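Local structure of SUMO1 linked HERC2 ZZ domain (Small ubiquitin-related modifier 1,E3 ubiquitin-protein ligase HERC2) (Homo sapiens, 6WW3) at residues A[24-30]-A[50-56]. The protein joins a SUMO1 tail to the zinc-binding ZZ domain of the ubiquitin ligase HERC2, a module that binds histone H3 and SUMO1. Sequence-based numbering, arbitrary orientation.
With ZN (zinc ion), chain D.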
loop_
_atom_site.group_PDB
_atom_site.type_symbol
_atom_site.label_atom_id
_atom_site.label_comp_id
_atom_site.label_asym_id
_atom_site.label_seq_id
_atom_site.Cartn_x
_atom_site.Cartn_y
_atom_site.Cartn_z
ATOM N N SER A 24 5.324 -2.260 4.178
ATOM C CA SER A 24 4.103 -2.999 3.885
ATOM C C SER A 24 3.246 -2.229 2.889
ATOM O O SER A 24 3.139 -1.001 2.947
ATOM C CB SER A 24 3.294 -3.289 5.151
ATOM O OG SER A 24 3.973 -4.195 6.009
ATOM N N ARG A 25 2.639 -2.969 1.971
ATOM C CA ARG A 25 1.766 -2.432 0.939
ATOM C C ARG A 25 0.314 -2.719 1.302
ATOM O O ARG A 25 -0.022 -3.825 1.727
ATOM C CB ARG A 25 2.117 -3.073 -0.409
ATOM C CG ARG A 25 1.055 -2.978 -1.474
ATOM C CD ARG A 25 1.338 -3.914 -2.641
ATOM N NE ARG A 25 0.340 -3.740 -3.696
ATOM C CZ ARG A 25 0.189 -4.524 -4.756
ATOM N NH1 ARG A 25 0.973 -5.575 -4.935
ATOM N NH2 ARG A 25 -0.762 -4.247 -5.643
ATOM N N PHE A 26 -0.553 -1.729 1.134
ATOM C CA PHE A 26 -1.972 -1.897 1.443
ATOM C C PHE A 26 -2.786 -1.708 0.168
ATOM O O PHE A 26 -2.963 -0.579 -0.298
ATOM C CB PHE A 26 -2.419 -0.929 2.539
ATOM C CG PHE A 26 -1.775 -1.201 3.872
ATOM C CD1 PHE A 26 -2.426 -1.980 4.821
ATOM C CD2 PHE A 26 -0.500 -0.720 4.156
ATOM C CE1 PHE A 26 -1.826 -2.251 6.043
ATOM C CE2 PHE A 26 0.106 -0.991 5.373
ATOM C CZ PHE A 26 -0.568 -1.754 6.318
ATOM N N LYS A 27 -3.304 -2.812 -0.378
ATOM C CA LYS A 27 -4.090 -2.780 -1.608
ATOM C C LYS A 27 -5.579 -2.748 -1.279
ATOM O O LYS A 27 -6.071 -3.587 -0.522
ATOM C CB LYS A 27 -3.780 -3.990 -2.492
ATOM C CG LYS A 27 -4.629 -4.012 -3.788
ATOM C CD LYS A 27 -4.210 -5.142 -4.731
ATOM C CE LYS A 27 -5.138 -5.266 -5.942
ATOM N NZ LYS A 27 -5.308 -3.995 -6.714
ATOM N N CYS A 28 -6.293 -1.784 -1.840
ATOM C CA CYS A 28 -7.735 -1.731 -1.619
ATOM C C CYS A 28 -8.417 -2.898 -2.314
ATOM O O CYS A 28 -8.138 -3.176 -3.483
ATOM C CB CYS A 28 -8.327 -0.416 -2.116
ATOM S SG CYS A 28 -10.073 -0.306 -1.696
ATOM N N ARG A 29 -9.314 -3.583 -1.594
ATOM C CA ARG A 29 -10.057 -4.703 -2.167
ATOM C C ARG A 29 -11.249 -4.276 -3.010
ATOM O O ARG A 29 -11.821 -5.119 -3.712
ATOM C CB ARG A 29 -10.552 -5.645 -1.057
ATOM C CG ARG A 29 -9.424 -6.316 -0.270
ATOM C CD ARG A 29 -9.930 -7.182 0.888
ATOM N NE ARG A 29 -8.911 -8.156 1.295
ATOM C CZ ARG A 29 -8.351 -8.218 2.501
ATOM N NH1 ARG A 29 -7.427 -9.142 2.754
ATOM N NH2 ARG A 29 -8.714 -7.377 3.459
ATOM N N ASN A 30 -11.604 -2.996 -3.007
ATOM C CA ASN A 30 -12.805 -2.514 -3.676
ATOM C C ASN A 30 -12.494 -1.637 -4.878
ATOM O O ASN A 30 -13.070 -1.831 -5.952
ATOM C CB ASN A 30 -13.640 -1.758 -2.651
ATOM C CG ASN A 30 -13.801 -2.548 -1.374
ATOM O OD1 ASN A 30 -12.910 -2.540 -0.507
ATOM N ND2 ASN A 30 -14.959 -3.197 -1.216
ATOM N N HIS A 50 -14.525 0.697 2.102
ATOM C CA HIS A 50 -13.519 -0.148 1.443
ATOM C C HIS A 50 -12.642 -0.802 2.521
ATOM O O HIS A 50 -12.511 -0.274 3.553
ATOM C CB HIS A 50 -12.674 0.606 0.393
ATOM C CG HIS A 50 -13.490 1.121 -0.726
ATOM N ND1 HIS A 50 -12.963 1.704 -1.824
ATOM C CD2 HIS A 50 -14.820 1.142 -0.902
ATOM C CE1 HIS A 50 -13.918 2.055 -2.641
ATOM N NE2 HIS A 50 -15.048 1.694 -2.118
ATOM N N THR A 51 -12.077 -1.953 2.236
ATOM C CA THR A 51 -11.154 -2.659 3.120
ATOM C C THR A 51 -9.879 -2.926 2.340
ATOM O O THR A 51 -9.925 -3.157 1.130
ATOM C CB THR A 51 -11.722 -3.990 3.650
ATOM O OG1 THR A 51 -12.021 -4.854 2.547
ATOM C CG2 THR A 51 -12.994 -3.756 4.471
ATOM N N PHE A 52 -8.743 -2.849 3.023
ATOM C CA PHE A 52 -7.437 -3.043 2.411
ATOM C C PHE A 52 -6.833 -4.389 2.807
ATOM O O PHE A 52 -6.969 -4.827 3.952
ATOM C CB PHE A 52 -6.485 -1.915 2.824
ATOM C CG PHE A 52 -6.791 -0.595 2.183
ATOM C CD1 PHE A 52 -7.870 0.172 2.613
ATOM C CD2 PHE A 52 -6.001 -0.123 1.154
ATOM C CE1 PHE A 52 -8.149 1.382 2.029
ATOM C CE2 PHE A 52 -6.268 1.100 0.558
ATOM C CZ PHE A 52 -7.339 1.853 0.993
ATOM N N GLY A 53 -6.131 -5.017 1.872
ATOM C CA GLY A 53 -5.353 -6.208 2.159
ATOM C C GLY A 53 -3.903 -5.839 2.396
ATOM O O GLY A 53 -3.313 -5.074 1.631
ATOM N N ARG A 54 -3.344 -6.348 3.493
ATOM C CA ARG A 54 -1.945 -6.076 3.800
ATOM C C ARG A 54 -1.044 -7.048 3.046
ATOM O O ARG A 54 -1.152 -8.267 3.219
ATOM C CB ARG A 54 -1.673 -6.181 5.296
ATOM C CG ARG A 54 -0.250 -5.767 5.649
ATOM C CD ARG A 54 0.124 -6.250 7.051
ATOM N NE ARG A 54 -0.178 -5.281 8.095
ATOM C CZ ARG A 54 0.741 -4.560 8.736
ATOM N NH1 ARG A 54 2.025 -4.693 8.433
ATOM N NH2 ARG A 54 0.375 -3.703 9.682
ATOM N N ILE A 55 -0.113 -6.508 2.271
ATOM C CA ILE A 55 0.837 -7.297 1.500
ATOM C C ILE A 55 2.220 -6.869 1.968
ATOM O O ILE A 55 2.707 -5.792 1.592
ATOM C CB ILE A 55 0.655 -7.093 -0.010
ATOM C CG1 ILE A 55 -0.788 -7.412 -0.394
ATOM C CG2 ILE A 55 1.642 -7.946 -0.816
ATOM C CD1 ILE A 55 -1.187 -6.962 -1.765
ATOM N N ASN A 56 2.857 -7.694 2.806
ATOM C CA ASN A 56 4.145 -7.292 3.366
ATOM C C ASN A 56 5.277 -7.456 2.364
ATOM O O ASN A 56 6.286 -6.748 2.458
ATOM C CB ASN A 56 4.474 -8.089 4.636
ATOM C CG ASN A 56 3.578 -7.731 5.801
ATOM O OD1 ASN A 56 3.292 -6.559 6.060
ATOM N ND2 ASN A 56 3.168 -8.742 6.545
HETATM ZN ZN ZN D . -10.801 1.826 -2.248
HETATM O O HOH W 1 -14.597 -4.003 1.730
#
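Cys28 and His50 meet at a shared zinc ion, bound by Cys28 SG at 2.3 Å and by His50 ND1 at 2.2 Å; Cys31 and His46 complete this Cys2His2 site. With CG anti to the carbonyl carbon (chi1 -62°), the His50 imidazole is turned to the metal while Asn30 CB covers one face, 3.5 Å from the ring centroid. The Asn30 amide is stacked on that ring, its plane 21° from the imidazole's, and its OD1 accepts the backbone N-H of Thr51. The backbone N of Asn30 donates to Cys28 SG, 3.4 Å away.

Phe52 carries the next shell. Cys28 CB lies over one face of its ring, 4.0 Å from the centroid, and Cys28 SG sits over it too, 4.5 Å from the centroid, a sulfur-aromatic contact, while the carbonyl O of Phe26 comes to the edge. The rings of Phe36, Phe41 and His46 also meet it. With an alanine here, the zinc-bound Cys28 would probably lose its aromatic cover and a gap open between the sheet and helix 38-43.

Strands 25-28 and 52-55, their directions 150° apart, position these groups, pairing antiparallel through Arg25 with Ile55 and Lys27 with Gly53, each pair joined by two backbone hydrogen bonds. Arg29 N to Thr51 O, 2.8 Å, carries the pairing on toward the zinc site. On the sheet face opposite Phe52, Ile55 CD1 packs over the guanidinium of Arg25, which Asp35 salt-bridges. Back on the face of Phe52, Phe26 CZ lies 3.9 Å from Arg54 CZ, over one guanidinium face, and Arg54 NH1 donates in plane to Asn56 OD1. In this HERC2 ZZ part of the fusion, the end of strand 25-28 and the loop leading into strand 52-55 thus each supply one ligand to zinc, whose positive charge probably stabilises the Cys28 thiolate.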